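Local coordinates for microcin B17-processing protein McbB (Escherichia coli str. K-12 substr. MG1655, PDB 6GRH) that is needed to process the inactive microcin B17 precursor peptide into the active antibiotic, as one subunit type of the octameric McbBCD synthetase, at residues R249-L253 / F266-V270; W95-I101 / S138-H144; V46-L50 / L80-I86; Y172-E176 / L229-L234. One frame throughout, in Å; residues are numbered along the deposited sequence.

Contact 1. Residues R249-L253 / F266-V270; sequences RLQEL and FMSSV
The buried guanidinium of R249 is held by a loop carbonyl, F266 O, and by a salt bridge to E252. Residues 249-253 form a helical turn, with L253 N bonded to R249 O at 3.2 Å; 266-270 is a loop that becomes strand only at S269. CA atoms of R249 and V270 stand 8.8 Å apart, those of L253 and F266 8.1 Å. The CA-to-CB bond of R249 points sideways, and chi1 t, chi2 p, chi3 t carry the guanidinium to the loop, where NH2 donates to F266 O at 2.7 Å and NH1 adds a weak bond at 3.0 Å. Here the C-terminal part of helix 236-254 is fastened to the entry of strand 269-273, in the mixed sheet. The salt-bridge partner of R249 is E252 (m, t), one turn further along the helix: NH1 to OE1, 2.6 Å. A water accepts from R249 NE (2.8 Å) and donates to S268 O (2.7 Å). F266, chi1 t, offers a ring face to L253 CD2, 4.2 Å from the centroid.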
# COMPACT_ATOMS: atom_id res chain seq x y z
N ARG B 249 -19.60 2.62 -16.11
CA ARG B 249 -18.25 2.63 -16.59
C ARG B 249 -18.16 2.98 -18.07
O ARG B 249 -17.33 3.80 -18.48
CB ARG B 249 -17.55 1.30 -16.21
CG ARG B 249 -16.08 1.29 -16.55
CD ARG B 249 -15.31 2.18 -15.60
NE ARG B 249 -13.90 2.19 -15.95
CZ ARG B 249 -13.14 3.26 -16.17
NH1 ARG B 249 -13.60 4.51 -16.03
NH2 ARG B 249 -11.86 3.06 -16.50
N LEU B 250 -19.00 2.38 -18.89
CA LEU B 250 -19.06 2.74 -20.30
C LEU B 250 -19.42 4.19 -20.49
O LEU B 250 -18.88 4.88 -21.37
CB LEU B 250 -20.07 1.86 -21.06
CG LEU B 250 -19.59 0.52 -21.61
CD1 LEU B 250 -20.78 -0.24 -22.17
CD2 LEU B 250 -18.48 0.69 -22.66
N GLN B 251 -20.38 4.65 -19.68
CA GLN B 251 -20.79 6.05 -19.70
C GLN B 251 -19.63 6.99 -19.39
O GLN B 251 -19.43 7.96 -20.14
CB GLN B 251 -21.98 6.26 -18.78
CG GLN B 251 -22.53 7.67 -18.79
CD GLN B 251 -23.85 7.79 -18.06
OE1 GLN B 251 -24.36 6.83 -17.49
NE2 GLN B 251 -24.45 8.96 -18.16
N GLU B 252 -18.83 6.67 -18.36
CA GLU B 252 -17.66 7.47 -18.04
C GLU B 252 -16.70 7.60 -19.20
O GLU B 252 -16.16 8.68 -19.44
CB GLU B 252 -16.84 6.85 -16.89
CG GLU B 252 -17.44 6.98 -15.53
CD GLU B 252 -16.75 6.11 -14.47
OE1 GLU B 252 -15.65 5.55 -14.73
OE2 GLU B 252 -17.34 5.98 -13.37
N LEU B 253 -16.49 6.49 -19.89
CA LEU B 253 -15.48 6.40 -20.95
C LEU B 253 -15.95 6.94 -22.30
O LEU B 253 -15.17 7.62 -22.97
CB LEU B 253 -15.03 4.94 -21.15
CG LEU B 253 -14.23 4.36 -19.96
CD1 LEU B 253 -14.18 2.85 -20.06
CD2 LEU B 253 -12.84 4.93 -19.91
N PHE B 266 -8.76 7.67 -14.29
CA PHE B 266 -9.80 7.52 -15.33
C PHE B 266 -9.76 6.16 -16.04
O PHE B 266 -10.80 5.57 -16.33
CB PHE B 266 -9.61 8.65 -16.35
CG PHE B 266 -10.60 8.64 -17.48
CD1 PHE B 266 -11.95 8.76 -17.23
CD2 PHE B 266 -10.16 8.53 -18.79
CE1 PHE B 266 -12.87 8.78 -18.27
CE2 PHE B 266 -11.08 8.55 -19.85
CZ PHE B 266 -12.43 8.66 -19.57
N MET B 267 -8.58 5.63 -16.31
CA MET B 267 -8.52 4.33 -16.97
C MET B 267 -8.28 3.15 -16.04
O MET B 267 -8.02 2.04 -16.51
CB MET B 267 -7.47 4.37 -18.06
CG MET B 267 -7.91 5.28 -19.19
SD MET B 267 -6.64 5.36 -20.45
CE MET B 267 -6.42 3.64 -20.89
N SER B 268 -8.37 3.38 -14.72
CA SER B 268 -8.05 2.34 -13.75
C SER B 268 -9.15 1.29 -13.52
O SER B 268 -10.31 1.48 -13.87
CB SER B 268 -7.70 3.00 -12.41
OG SER B 268 -6.60 3.85 -12.60
N SER B 269 -8.75 0.20 -12.87
CA SER B 269 -9.65 -0.88 -12.53
C SER B 269 -10.68 -0.40 -11.49
O SER B 269 -10.41 0.50 -10.71
CB SER B 269 -8.88 -2.08 -11.98
OG SER B 269 -8.41 -1.79 -10.67
N VAL B 270 -11.84 -1.06 -11.48
CA VAL B 270 -12.91 -0.81 -10.53
C VAL B 270 -13.33 -2.18 -10.01
O VAL B 270 -13.68 -3.04 -10.81
CB VAL B 270 -14.13 -0.14 -11.21
CG1 VAL B 270 -15.27 0.06 -10.19
CG2 VAL B 270 -13.72 1.17 -11.86
O HOH W 1 -12.04 0.18 -15.55

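Contact 2. Residues W95-I101 / S138-H144; sequences WVNSVII and STLIWLH
In a parallel pair a residue bonds through N and O to the two residues flanking its opposite number, and L140 and I101, the most covered residues where strand 97-101 meets 139-144, both do so. The axes approach to 4.6 Å at a signed crossing of -20°. L140 is opposite S98: its N donates to N97 O (2.9 Å) and its O accepts from V99 N (3.0 Å). I101 is opposite L143: its N reaches W142 O at 2.7 Å and its O receives H144 N at 2.9 Å. Between them V99 faces I141 and I100 faces W142, with W142 N bonded to V99 O (2.9 Å); CA separations run from 4.6 to 5.2 Å.

L140 (t, p) shares its face with S98, I100 and W142, its CB 3.6 Å from S98 OG. I101 (m, t) is on the other face with V99 and I141, its CD1 3.7 Å from I141 CG2 and its CG2 4.0 Å from L143 CD1. W95, third in covered area, has chi1 m, which brings CG of its indole 4.0 Å from L140 CB; next to it V96 N donates to S138 O at 2.9 Å.

In the mixed sheet strand 97-102 lies between 122-127 and 139-144, strand 167-174 follows beyond, and helix 236-254 packs through L250 on S98, L140 and W142.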
# COMPACT_ATOMS: atom_id res chain seq x y z
N TRP B 95 -12.77 6.09 -28.81
CA TRP B 95 -13.38 4.91 -29.38
C TRP B 95 -14.71 5.35 -29.96
O TRP B 95 -15.55 5.90 -29.25
CB TRP B 95 -13.53 3.81 -28.32
CG TRP B 95 -12.22 3.55 -27.69
CD1 TRP B 95 -11.13 3.01 -28.29
CD2 TRP B 95 -11.82 3.91 -26.38
NE1 TRP B 95 -10.08 2.98 -27.43
CE2 TRP B 95 -10.48 3.53 -26.24
CE3 TRP B 95 -12.48 4.49 -25.29
CZ2 TRP B 95 -9.77 3.71 -25.05
CZ3 TRP B 95 -11.78 4.67 -24.13
CH2 TRP B 95 -10.44 4.28 -24.01
N VAL B 96 -14.89 5.10 -31.24
CA VAL B 96 -16.06 5.55 -31.98
C VAL B 96 -17.27 4.65 -31.73
O VAL B 96 -18.38 5.00 -32.09
CB VAL B 96 -15.79 5.65 -33.49
CG1 VAL B 96 -14.60 6.57 -33.77
CG2 VAL B 96 -15.59 4.28 -34.15
N ASN B 97 -17.02 3.48 -31.15
CA ASN B 97 -18.04 2.51 -30.91
C ASN B 97 -17.58 1.55 -29.80
O ASN B 97 -16.39 1.37 -29.61
CB ASN B 97 -18.19 1.74 -32.21
CG ASN B 97 -19.19 0.65 -32.11
OD1 ASN B 97 -18.93 -0.48 -32.53
ND2 ASN B 97 -20.34 0.95 -31.49
N SER B 98 -18.55 0.96 -29.09
CA SER B 98 -18.33 -0.15 -28.18
C SER B 98 -19.09 -1.42 -28.61
O SER B 98 -20.15 -1.34 -29.25
CB SER B 98 -18.77 0.25 -26.78
OG SER B 98 -17.91 1.23 -26.22
N VAL B 99 -18.52 -2.58 -28.27
CA VAL B 99 -19.21 -3.86 -28.41
C VAL B 99 -19.10 -4.57 -27.08
O VAL B 99 -18.11 -4.42 -26.39
CB VAL B 99 -18.67 -4.74 -29.54
CG1 VAL B 99 -18.90 -4.09 -30.89
CG2 VAL B 99 -17.19 -5.06 -29.41
N ILE B 100 -20.11 -5.35 -26.72
CA ILE B 100 -20.07 -6.19 -25.55
C ILE B 100 -20.02 -7.64 -26.02
O ILE B 100 -20.88 -8.07 -26.79
CB ILE B 100 -21.27 -5.96 -24.63
CG1 ILE B 100 -21.23 -4.54 -24.10
CG2 ILE B 100 -21.24 -6.96 -23.46
CD1 ILE B 100 -22.41 -4.16 -23.26
N ILE B 101 -18.97 -8.36 -25.62
CA ILE B 101 -18.81 -9.78 -25.92
C ILE B 101 -19.02 -10.52 -24.61
O ILE B 101 -18.41 -10.17 -23.57
CB ILE B 101 -17.43 -10.12 -26.54
CG1 ILE B 101 -17.19 -9.33 -27.84
CG2 ILE B 101 -17.36 -11.61 -26.84
CD1 ILE B 101 -15.86 -9.55 -28.55
N SER B 138 -11.03 1.37 -34.05
CA SER B 138 -11.31 2.28 -32.95
C SER B 138 -12.53 1.87 -32.11
O SER B 138 -13.33 2.72 -31.74
CB SER B 138 -11.47 3.72 -33.45
OG SER B 138 -10.36 4.08 -34.23
N THR B 139 -12.65 0.58 -31.81
CA THR B 139 -13.75 0.06 -31.02
C THR B 139 -13.26 -0.33 -29.64
O THR B 139 -12.18 -0.94 -29.51
CB THR B 139 -14.31 -1.20 -31.70
OG1 THR B 139 -14.79 -0.84 -33.00
CG2 THR B 139 -15.43 -1.81 -30.90
N LEU B 140 -14.03 0.03 -28.62
CA LEU B 140 -13.84 -0.49 -27.26
C LEU B 140 -14.56 -1.84 -27.14
O LEU B 140 -15.77 -1.93 -27.38
CB LEU B 140 -14.37 0.48 -26.21
CG LEU B 140 -14.29 0.10 -24.72
CD1 LEU B 140 -12.85 -0.05 -24.27
CD2 LEU B 140 -15.00 1.13 -23.89
N ILE B 141 -13.82 -2.88 -26.82
CA ILE B 141 -14.39 -4.20 -26.64
C ILE B 141 -14.54 -4.49 -25.15
O ILE B 141 -13.53 -4.60 -24.43
CB ILE B 141 -13.52 -5.29 -27.32
CG1 ILE B 141 -13.33 -4.98 -28.80
CG2 ILE B 141 -14.11 -6.67 -27.07
CD1 ILE B 141 -12.42 -5.93 -29.55
N TRP B 142 -15.79 -4.63 -24.70
CA TRP B 142 -16.09 -5.04 -23.35
C TRP B 142 -16.35 -6.54 -23.33
O TRP B 142 -17.30 -7.00 -23.93
CB TRP B 142 -17.31 -4.29 -22.79
CG TRP B 142 -17.43 -4.45 -21.29
CD1 TRP B 142 -17.57 -5.65 -20.61
CD2 TRP B 142 -17.36 -3.43 -20.30
NE1 TRP B 142 -17.63 -5.41 -19.26
CE2 TRP B 142 -17.47 -4.08 -19.04
CE3 TRP B 142 -17.23 -2.04 -20.35
CZ2 TRP B 142 -17.45 -3.37 -17.83
CZ3 TRP B 142 -17.20 -1.34 -19.15
CH2 TRP B 142 -17.30 -2.01 -17.91
N LEU B 143 -15.48 -7.30 -22.64
CA LEU B 143 -15.67 -8.74 -22.50
C LEU B 143 -16.17 -9.05 -21.09
O LEU B 143 -15.45 -8.81 -20.14
CB LEU B 143 -14.37 -9.46 -22.77
CG LEU B 143 -14.29 -10.97 -22.54
CD1 LEU B 143 -15.29 -11.75 -23.38
CD2 LEU B 143 -12.85 -11.42 -22.83
N HIS B 144 -17.39 -9.57 -20.97
CA HIS B 144 -17.98 -9.85 -19.68
C HIS B 144 -18.20 -11.35 -19.58
O HIS B 144 -18.92 -11.93 -20.39
CB HIS B 144 -19.29 -9.09 -19.50
CG HIS B 144 -20.03 -9.46 -18.25
ND1 HIS B 144 -19.59 -9.07 -17.00
CD2 HIS B 144 -21.12 -10.23 -18.05
CE1 HIS B 144 -20.41 -9.57 -16.09
NE2 HIS B 144 -21.37 -10.24 -16.70

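Contact 3. Residues V46-L50 / L80-I86; sequences VLESL and LITTGVI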
# COMPACT_ATOMS: atom_id res chain seq x y z
N VAL B 46 -41.52 22.00 -24.65
CA VAL B 46 -40.15 21.65 -25.04
C VAL B 46 -39.57 20.62 -24.08
O VAL B 46 -39.06 19.58 -24.50
CB VAL B 46 -39.27 22.92 -25.12
CG1 VAL B 46 -37.79 22.57 -25.26
CG2 VAL B 46 -39.72 23.80 -26.27
N LEU B 47 -39.67 20.90 -22.78
CA LEU B 47 -39.15 20.01 -21.77
C LEU B 47 -39.81 18.63 -21.82
O LEU B 47 -39.13 17.63 -21.71
CB LEU B 47 -39.27 20.63 -20.37
CG LEU B 47 -38.44 21.88 -20.14
CD1 LEU B 47 -38.92 22.60 -18.88
CD2 LEU B 47 -36.95 21.57 -20.10
N GLU B 48 -41.12 18.57 -21.99
CA GLU B 48 -41.82 17.29 -22.16
C GLU B 48 -41.31 16.47 -23.37
O GLU B 48 -41.12 15.25 -23.26
CB GLU B 48 -43.33 17.51 -22.26
CG GLU B 48 -43.89 17.89 -20.90
CD GLU B 48 -45.36 18.27 -20.93
OE1 GLU B 48 -45.85 18.78 -21.97
OE2 GLU B 48 -46.01 18.09 -19.87
N SER B 49 -41.10 17.12 -24.51
CA SER B 49 -40.57 16.43 -25.68
C SER B 49 -39.14 15.96 -25.47
O SER B 49 -38.81 14.83 -25.83
CB SER B 49 -40.58 17.30 -26.93
OG SER B 49 -39.63 16.76 -27.85
N LEU B 50 -38.30 16.81 -24.87
CA LEU B 50 -36.95 16.40 -24.53
C LEU B 50 -36.95 15.22 -23.56
O LEU B 50 -36.08 14.34 -23.68
CB LEU B 50 -36.12 17.55 -23.92
CG LEU B 50 -35.72 18.67 -24.88
CD1 LEU B 50 -34.97 19.77 -24.16
CD2 LEU B 50 -34.87 18.12 -26.01
N LEU B 80 -31.82 25.90 -21.03
CA LEU B 80 -31.71 24.45 -20.96
C LEU B 80 -30.33 24.01 -20.48
O LEU B 80 -30.22 23.03 -19.76
CB LEU B 80 -32.03 23.82 -22.33
CG LEU B 80 -33.49 24.00 -22.79
CD1 LEU B 80 -33.67 23.59 -24.25
CD2 LEU B 80 -34.46 23.24 -21.92
N ILE B 81 -29.28 24.73 -20.89
CA ILE B 81 -27.92 24.42 -20.50
C ILE B 81 -27.68 24.80 -19.03
O ILE B 81 -27.12 23.99 -18.27
CB ILE B 81 -26.87 25.14 -21.38
CG1 ILE B 81 -26.84 24.50 -22.78
CG2 ILE B 81 -25.46 25.07 -20.75
CD1 ILE B 81 -26.17 25.36 -23.83
N THR B 82 -28.06 26.01 -18.66
CA THR B 82 -27.75 26.53 -17.32
C THR B 82 -28.51 25.77 -16.24
O THR B 82 -27.95 25.54 -15.18
CB THR B 82 -27.99 28.04 -17.18
OG1 THR B 82 -29.33 28.36 -17.58
CG2 THR B 82 -27.01 28.82 -18.02
N THR B 83 -29.74 25.33 -16.53
CA THR B 83 -30.54 24.57 -15.56
C THR B 83 -30.19 23.10 -15.44
O THR B 83 -30.68 22.47 -14.51
CB THR B 83 -32.06 24.70 -15.83
OG1 THR B 83 -32.38 24.21 -17.16
CG2 THR B 83 -32.52 26.14 -15.67
N GLY B 84 -29.38 22.54 -16.36
CA GLY B 84 -28.96 21.14 -16.33
C GLY B 84 -29.84 20.15 -17.09
O GLY B 84 -29.88 18.97 -16.76
N VAL B 85 -30.57 20.65 -18.10
CA VAL B 85 -31.42 19.81 -18.94
C VAL B 85 -30.59 19.21 -20.08
O VAL B 85 -30.77 18.05 -20.43
CB VAL B 85 -32.63 20.57 -19.52
CG1 VAL B 85 -33.52 19.63 -20.34
CG2 VAL B 85 -33.48 21.19 -18.42
N ILE B 86 -29.73 20.03 -20.68
CA ILE B 86 -28.84 19.60 -21.76
C ILE B 86 -27.41 20.09 -21.52
O ILE B 86 -27.19 21.00 -20.72
CB ILE B 86 -29.32 20.06 -23.17
CG1 ILE B 86 -29.07 21.56 -23.40
CG2 ILE B 86 -30.79 19.71 -23.40
CD1 ILE B 86 -29.61 22.10 -24.70
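L80 reaches across to three residues of the facing helix: its CD2 meets L47 CD2 at 3.5 Å, while its CD1 touches L50 CD1 at 4.0 Å and, more loosely, V46 CG1 at 4.4 Å. No hydrogen bond crosses between the segments, which are held by apolar side-chain packing. V46, L47 and L50 lie along one side of helix 41-52, the i, i+1, i+4 spacing that turns a helical stripe towards a hydrophobic core. Three strands and three helices make up this N-terminal part, consistent with a winged-helix fold like that of RiPP recognition elements. The opposing surface is less regular, because helix 73-82 stops here and the chain turns back in a Schellman motif. G84 takes a positive phi of 91°, V85 N bonds to L80 O at 2.9 Å and G84 N to I81 O at 3.3 Å; a CB at G84 would be jammed against the carbonyl oxygen of T83. The reversal brings V85 and I86 beside L80. V85 CG2 packs on L47 CD2 at 3.9 Å and V85 CG1 on L50 CD1 at 4.1 Å, so the valine spans both leucines. I86 CG2 approaches L50 CD1 at 4.2 Å as strand 86-88 begins. Helix 59-68 adds L62 against L80 and I86 and L65 against L50, while L47, L50 and V85 also pack on I20, I15 and F18 of strand 13-23.

Contact 4. Residues Y172-E176 / L229-L234; sequences YYLKE and LPALAL
Just past the end of strand 167-174, the hairpin turn meets the irregular loop 229-234 in a single beta bridge, K175 with A231. The end-to-end directions of 172-176 and 229-234 differ by 75°, so the segments cross rather than extend as a ladder. The CA atoms of K175 and A231 are only 3.8 Å apart. K175 N donates to P230 O at 2.8 Å, and K175 O accepts from L232 N at 2.9 Å. K175 has phi/psi of 56/-112°, in the tight turn between strand 167-174 and its antiparallel neighbour 177-180, and the loop 229-234 therefore lies across the tip of this hairpin in the mixed sheet. A water lies 2.7 Å from Y173 O and 3.0 Å from L229 O.

Among the side chains, L229 (m, t) turns inward: its CD1 is 3.8 Å from Y172 CD2 and its CD2 4.2 Å from L174 CD1, with I197 and L201 of helix 193-204 packed against it. Y173 (chi1 m) sets its CB 3.9 Å from A231 CB, and its hydroxyl is hydrogen-bonded to S242 of helix 236-254. L234 (m, t) covers one face of the Y173 ring in a CH-pi contact, CD1 lying 3.7 Å from the centroid and 19° off the ring normal.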
# COMPACT_ATOMS: atom_id res chain seq x y z
N TYR B 172 -15.59 -9.78 -14.74
CA TYR B 172 -15.62 -11.17 -14.28
C TYR B 172 -15.75 -11.14 -12.74
O TYR B 172 -15.66 -10.06 -12.13
CB TYR B 172 -14.34 -11.94 -14.73
CG TYR B 172 -13.07 -11.25 -14.33
CD1 TYR B 172 -12.54 -10.22 -15.09
CD2 TYR B 172 -12.44 -11.56 -13.13
CE1 TYR B 172 -11.40 -9.55 -14.71
CE2 TYR B 172 -11.31 -10.90 -12.73
CZ TYR B 172 -10.79 -9.90 -13.51
OH TYR B 172 -9.69 -9.22 -13.11
N TYR B 173 -15.95 -12.31 -12.15
CA TYR B 173 -16.20 -12.45 -10.74
C TYR B 173 -15.07 -13.22 -10.10
O TYR B 173 -14.55 -14.15 -10.67
CB TYR B 173 -17.55 -13.11 -10.50
CG TYR B 173 -18.69 -12.32 -11.10
CD1 TYR B 173 -19.37 -11.36 -10.35
CD2 TYR B 173 -19.07 -12.50 -12.44
CE1 TYR B 173 -20.41 -10.62 -10.90
CE2 TYR B 173 -20.10 -11.76 -13.01
CZ TYR B 173 -20.78 -10.81 -12.23
OH TYR B 173 -21.79 -10.08 -12.80
N LEU B 174 -14.68 -12.80 -8.91
CA LEU B 174 -13.62 -13.45 -8.17
C LEU B 174 -14.02 -13.40 -6.72
O LEU B 174 -14.21 -12.30 -6.18
CB LEU B 174 -12.28 -12.75 -8.36
CG LEU B 174 -11.10 -13.24 -7.50
CD1 LEU B 174 -10.82 -14.70 -7.74
CD2 LEU B 174 -9.89 -12.37 -7.79
N LYS B 175 -14.21 -14.59 -6.14
CA LYS B 175 -14.65 -14.78 -4.77
C LYS B 175 -15.98 -14.06 -4.52
O LYS B 175 -16.98 -14.43 -5.13
CB LYS B 175 -13.52 -14.39 -3.81
CG LYS B 175 -12.33 -15.34 -3.97
CD LYS B 175 -11.31 -15.12 -2.86
CE LYS B 175 -10.20 -16.16 -2.92
NZ LYS B 175 -9.66 -16.39 -1.55
N GLU B 176 -16.00 -13.00 -3.70
CA GLU B 176 -17.24 -12.25 -3.48
C GLU B 176 -17.22 -10.90 -4.19
O GLU B 176 -17.98 -10.00 -3.82
CB GLU B 176 -17.46 -12.06 -1.97
CG GLU B 176 -17.64 -13.37 -1.24
CD GLU B 176 -17.71 -13.21 0.27
OE1 GLU B 176 -16.98 -12.37 0.85
OE2 GLU B 176 -18.51 -13.96 0.89
N LEU B 229 -11.64 -19.33 -12.08
CA LEU B 229 -11.63 -18.54 -10.85
C LEU B 229 -12.79 -18.92 -9.95
O LEU B 229 -13.92 -18.96 -10.42
CB LEU B 229 -11.76 -17.05 -11.17
CG LEU B 229 -10.67 -16.41 -12.01
CD1 LEU B 229 -11.06 -14.98 -12.38
CD2 LEU B 229 -9.32 -16.44 -11.29
N PRO B 230 -12.53 -19.19 -8.65
CA PRO B 230 -13.64 -19.40 -7.74
C PRO B 230 -14.44 -18.08 -7.50
O PRO B 230 -13.86 -16.97 -7.52
CB PRO B 230 -12.96 -19.92 -6.46
CG PRO B 230 -11.62 -19.30 -6.48
CD PRO B 230 -11.23 -19.15 -7.94
N ALA B 231 -15.75 -18.22 -7.34
CA ALA B 231 -16.64 -17.08 -7.10
C ALA B 231 -17.95 -17.53 -6.53
O ALA B 231 -18.32 -18.69 -6.69
CB ALA B 231 -16.91 -16.30 -8.38
N LEU B 232 -18.65 -16.63 -5.84
CA LEU B 232 -19.96 -16.96 -5.28
C LEU B 232 -20.97 -17.04 -6.42
O LEU B 232 -20.81 -16.38 -7.45
CB LEU B 232 -20.42 -15.93 -4.25
CG LEU B 232 -19.87 -16.01 -2.82
CD1 LEU B 232 -20.72 -15.12 -1.92
CD2 LEU B 232 -19.85 -17.43 -2.26
N ALA B 233 -21.98 -17.88 -6.22
CA ALA B 233 -23.08 -18.07 -7.16
C ALA B 233 -23.88 -16.77 -7.30
O ALA B 233 -24.15 -16.09 -6.33
CB ALA B 233 -23.98 -19.22 -6.71
N LEU B 234 -24.25 -16.43 -8.53
CA LEU B 234 -24.89 -15.18 -8.81
C LEU B 234 -26.40 -15.32 -8.80
O LEU B 234 -26.92 -16.31 -9.29
CB LEU B 234 -24.43 -14.63 -10.16
CG LEU B 234 -22.95 -14.29 -10.26
CD1 LEU B 234 -22.63 -13.82 -11.67
CD2 LEU B 234 -22.57 -13.21 -9.27
O HOH W 2 -15.42 -16.58 -11.49

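In the fold
Read from the N terminus, the four contacts close loops in series, none enclosing or crossing another. Contact 3 comes first, bringing together two helices of the N-terminal part some 30 Å centre to centre from contact 2, which it does not touch. The chain then enters the mixed sheet, where contact 2 pairs neighbouring strands across a 36-residue excursion that includes strand 122-127. Contact 4 spans 52 residues containing helices 193-204 and 215-220, and contact 1 closes the short connection after helix 236-254. The last three share the mixed sheet: L250 and R249 pack on contact 2 through W142, and H144 CE1 lies 3.6 Å from Y173 OH of contact 4.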